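Local coordinates for protein serine-threonine phosphatase 2C (Toxoplasma gondii, PDB 2I44) that probably removes phosphate from phosphoserine and phosphothreonine residues of proteins as a metal-dependent phosphatase of the PP2C family, and binds calcium ions, at residues Y117-C128 with A232-M240. Residues are numbered along the deposited sequence; the frame is centred on the assembly and turned at random.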
loop_
_atom_site.group_PDB
_atom_site.type_symbol
_atom_site.label_atom_id
_atom_site.label_comp_id
_atom_site.label_asym_id
_atom_site.label_seq_id
_atom_site.Cartn_x
_atom_site.Cartn_y
_atom_site.Cartn_z
ATOM N N TYR A 117 1.880 -10.946 -2.686
ATOM C CA TYR A 117 3.069 -10.131 -2.491
ATOM C C TYR A 117 4.336 -10.800 -3.002
ATOM O O TYR A 117 5.043 -10.242 -3.835
ATOM C CB TYR A 117 3.223 -9.770 -1.011
ATOM C CG TYR A 117 2.524 -8.478 -0.650
ATOM C CD1 TYR A 117 3.142 -7.243 -0.869
ATOM C CD2 TYR A 117 1.217 -8.481 -0.155
ATOM C CE1 TYR A 117 2.472 -6.045 -0.604
ATOM C CE2 TYR A 117 0.540 -7.288 0.108
ATOM C CZ TYR A 117 1.174 -6.075 -0.118
ATOM O OH TYR A 117 0.513 -4.897 0.157
ATOM N N LYS A 118 4.611 -12.000 -2.511
ATOM C CA LYS A 118 5.810 -12.717 -2.915
ATOM C C LYS A 118 5.855 -13.060 -4.398
ATOM O O LYS A 118 6.904 -12.940 -5.023
ATOM C CB LYS A 118 5.969 -13.976 -2.064
ATOM C CG LYS A 118 6.268 -13.666 -0.600
ATOM C CD LYS A 118 6.109 -14.885 0.281
ATOM C CE LYS A 118 6.416 -14.562 1.730
ATOM N NZ LYS A 118 5.924 -15.623 2.652
ATOM N N ASN A 119 4.724 -13.468 -4.968
ATOM C CA ASN A 119 4.696 -13.818 -6.387
ATOM C C ASN A 119 4.773 -12.580 -7.268
ATOM O O ASN A 119 5.430 -12.586 -8.315
ATOM C CB ASN A 119 3.443 -14.635 -6.722
ATOM C CG ASN A 119 3.470 -16.013 -6.093
ATOM O OD1 ASN A 119 4.540 -16.585 -5.882
ATOM N ND2 ASN A 119 2.295 -16.559 -5.799
ATOM N N ALA A 120 4.108 -11.510 -6.846
ATOM C CA ALA A 120 4.151 -10.280 -7.621
ATOM C C ALA A 120 5.560 -9.709 -7.571
ATOM O O ALA A 120 6.032 -9.123 -8.542
ATOM C CB ALA A 120 3.158 -9.277 -7.075
ATOM N N ASP A 121 6.248 -9.878 -6.446
ATOM C CA ASP A 121 7.597 -9.336 -6.365
ATOM C C ASP A 121 8.586 -10.153 -7.182
ATOM O O ASP A 121 9.490 -9.596 -7.797
ATOM C CB ASP A 121 8.093 -9.235 -4.922
ATOM C CG ASP A 121 9.366 -8.406 -4.815
ATOM O OD1 ASP A 121 9.365 -7.258 -5.319
ATOM O OD2 ASP A 121 10.364 -8.893 -4.242
ATOM N N ASN A 122 8.423 -11.473 -7.188
ATOM C CA ASN A 122 9.330 -12.314 -7.966
ATOM C C ASN A 122 9.226 -11.921 -9.431
ATOM O O ASN A 122 10.235 -11.761 -10.112
ATOM C CB ASN A 122 8.990 -13.803 -7.805
ATOM C CG ASN A 122 9.291 -14.320 -6.418
ATOM O OD1 ASN A 122 10.126 -13.760 -5.701
ATOM N ND2 ASN A 122 8.626 -15.405 -6.032
ATOM N N GLU A 123 8.001 -11.739 -9.908
ATOM C CA GLU A 123 7.787 -11.373 -11.299
ATOM C C GLU A 123 8.348 -9.982 -11.595
ATOM O O GLU A 123 8.961 -9.757 -12.640
ATOM C CB GLU A 123 6.298 -11.411 -11.636
ATOM C CG GLU A 123 6.029 -11.419 -13.131
ATOM C CD GLU A 123 4.563 -11.243 -13.458
ATOM O OE1 GLU A 123 3.719 -11.629 -12.617
ATOM O OE2 GLU A 123 4.256 -10.731 -14.555
ATOM N N LEU A 124 8.134 -9.051 -10.673
ATOM C CA LEU A 124 8.642 -7.695 -10.850
ATOM C C LEU A 124 10.179 -7.694 -10.906
ATOM O O LEU A 124 10.777 -7.091 -11.801
ATOM C CB LEU A 124 8.166 -6.791 -9.706
ATOM C CG LEU A 124 8.642 -5.336 -9.759
ATOM C CD1 LEU A 124 8.093 -4.665 -11.011
ATOM C CD2 LEU A 124 8.182 -4.587 -8.512
ATOM N N VAL A 125 10.806 -8.374 -9.950
ATOM C CA VAL A 125 12.262 -8.439 -9.881
ATOM C C VAL A 125 12.882 -9.042 -11.143
ATOM O O VAL A 125 13.957 -8.620 -11.574
ATOM C CB VAL A 125 12.731 -9.239 -8.630
ATOM C CG1 VAL A 125 14.240 -9.444 -8.671
ATOM C CG2 VAL A 125 12.351 -8.474 -7.348
ATOM N N LYS A 126 12.217 -10.032 -11.729
ATOM C CA LYS A 126 12.718 -10.638 -12.960
ATOM C C LYS A 126 12.641 -9.602 -14.076
ATOM O O LYS A 126 13.473 -9.586 -14.981
ATOM C CB LYS A 126 11.888 -11.869 -13.334
ATOM C CG LYS A 126 12.088 -13.048 -12.398
ATOM C CD LYS A 126 11.147 -14.186 -12.750
ATOM C CE LYS A 126 11.157 -15.257 -11.674
ATOM N NZ LYS A 126 10.112 -16.286 -11.943
HETATM N N MSE A 127 11.629 -8.740 -14.015
HETATM C CA MSE A 127 11.491 -7.698 -15.020
HETATM C C MSE A 127 12.619 -6.694 -14.820
HETATM O O MSE A 127 13.212 -6.203 -15.785
HETATM C CB MSE A 127 10.152 -6.980 -14.885
HETATM C CG MSE A 127 8.940 -7.826 -15.236
HETATM SE SE MSE A 127 7.304 -6.790 -15.068
HETATM C CE MSE A 127 7.535 -5.632 -16.615
ATOM N N CYS A 128 12.912 -6.393 -13.558
ATOM C CA CYS A 128 13.976 -5.451 -13.233
ATOM C C CYS A 128 15.318 -5.989 -13.718
ATOM O O CYS A 128 16.196 -5.221 -14.115
ATOM C CB CYS A 128 14.033 -5.206 -11.726
ATOM S SG CYS A 128 12.574 -4.370 -11.066
ATOM N N ALA A 232 9.780 -3.818 0.556
ATOM C CA ALA A 232 9.243 -3.207 -0.647
ATOM C C ALA A 232 9.247 -4.115 -1.863
ATOM O O ALA A 232 9.843 -5.200 -1.859
ATOM C CB ALA A 232 10.043 -1.953 -0.969
ATOM N N PHE A 233 8.556 -3.658 -2.900
ATOM C CA PHE A 233 8.527 -4.367 -4.167
ATOM C C PHE A 233 9.745 -3.824 -4.916
ATOM O O PHE A 233 10.079 -2.650 -4.787
ATOM C CB PHE A 233 7.285 -4.010 -4.975
ATOM C CG PHE A 233 6.055 -4.772 -4.590
ATOM C CD1 PHE A 233 6.035 -6.160 -4.648
ATOM C CD2 PHE A 233 4.894 -4.098 -4.226
ATOM C CE1 PHE A 233 4.883 -6.867 -4.355
ATOM C CE2 PHE A 233 3.726 -4.798 -3.929
ATOM C CZ PHE A 233 3.722 -6.188 -3.995
ATOM N N GLY A 234 10.412 -4.666 -5.695
ATOM C CA GLY A 234 11.557 -4.186 -6.445
ATOM C C GLY A 234 12.840 -4.110 -5.639
ATOM O O GLY A 234 13.113 -4.986 -4.826
ATOM N N GLY A 235 13.634 -3.068 -5.864
ATOM C CA GLY A 235 14.888 -2.949 -5.148
ATOM C C GLY A 235 15.767 -4.159 -5.441
ATOM O O GLY A 235 16.381 -4.729 -4.536
ATOM N N LYS A 236 15.837 -4.544 -6.712
ATOM C CA LYS A 236 16.634 -5.706 -7.121
ATOM C C LYS A 236 17.977 -5.833 -6.405
ATOM O O LYS A 236 18.259 -6.854 -5.780
ATOM C CB LYS A 236 16.873 -5.692 -8.639
ATOM C CG LYS A 236 17.702 -6.880 -9.149
ATOM C CD LYS A 236 17.732 -6.943 -10.681
ATOM C CE LYS A 236 18.531 -5.809 -11.308
ATOM N NZ LYS A 236 19.995 -5.948 -11.089
ATOM N N ASP A 237 18.797 -4.794 -6.477
ATOM C CA ASP A 237 20.115 -4.843 -5.853
ATOM C C ASP A 237 20.175 -4.601 -4.344
ATOM O O ASP A 237 21.229 -4.261 -3.802
ATOM C CB ASP A 237 21.065 -3.901 -6.598
ATOM C CG ASP A 237 21.385 -4.402 -8.008
ATOM O OD1 ASP A 237 20.729 -5.368 -8.453
ATOM O OD2 ASP A 237 22.285 -3.835 -8.667
ATOM N N LEU A 238 19.045 -4.790 -3.671
ATOM C CA LEU A 238 18.976 -4.653 -2.217
ATOM C C LEU A 238 18.258 -5.871 -1.635
ATOM O O LEU A 238 18.347 -6.154 -0.436
ATOM C CB LEU A 238 18.224 -3.377 -1.816
ATOM C CG LEU A 238 18.903 -2.026 -2.062
ATOM C CD1 LEU A 238 17.962 -0.905 -1.657
ATOM C CD2 LEU A 238 20.220 -1.950 -1.286
ATOM N N LYS A 239 17.558 -6.602 -2.497
ATOM C CA LYS A 239 16.805 -7.780 -2.070
ATOM C C LYS A 239 17.691 -8.873 -1.465
ATOM O O LYS A 239 17.195 -9.770 -0.776
ATOM C CB LYS A 239 15.989 -8.340 -3.252
ATOM C CG LYS A 239 14.457 -8.370 -3.023
ATOM C CD LYS A 239 13.932 -7.059 -2.445
ATOM C CE LYS A 239 12.419 -7.067 -2.187
ATOM N NZ LYS A 239 11.595 -6.702 -3.389
HETATM N N MSE A 240 18.999 -8.802 -1.708
HETATM C CA MSE A 240 19.902 -9.801 -1.151
HETATM C C MSE A 240 20.596 -9.229 0.079
HETATM O O MSE A 240 21.376 -9.915 0.737
HETATM C CB MSE A 240 20.951 -10.254 -2.188
HETATM C CG MSE A 240 22.011 -9.200 -2.571
HETATM SE SE MSE A 240 21.413 -7.833 -3.844
HETATM C CE MSE A 240 21.767 -8.793 -5.493
#
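D121 holds the 232-240 segment to the helix through both oxygens of its carboxylate. OD1 accepts the backbone N-H of G234 (N to OD1 2.8 Å, N-H...O 160°). OD2 forms a salt bridge with K239 NZ at 2.7 Å, the ammonium lying on the syn side but tilted out of the carboxylate plane. CG of D121 stands anti to the backbone N (chi1 -168°), which swings the carboxylate, though not the CB bond, toward the strand. OD2 has a second partner in N245 ND2. K239, its chain bent at chi2 and chi4, comes from the opposite direction and also donates to two carbonyls of its own segment, A232 O (NZ to O 2.8 Å) and G234 O (NZ to O 2.7 Å); the ammonium is thus gripped by three oxygens, which ties the strand's backbone to the helix.

Apolar packing flanks this network. The F233 ring lies nearly parallel to that of Y117 (5°) but slid aside, with centroids 5.3 Å apart, while D121 CB and Y117 O meet its edge in plane. A120 CB packs against CE1 of the F233 ring, and L124 CD2 against F233 CB and beside G234 N. Farther along the helix, the aliphatic chain of K236 lies against V125 and C128.

Helix 98-130 is thereby packed on short strand 233-234, which pairs with strand 137-146 in one of the two antiparallel sheets of the PP2C beta sandwich, the F233 side chain lying about 8 Å from that of G61, which binds calcium.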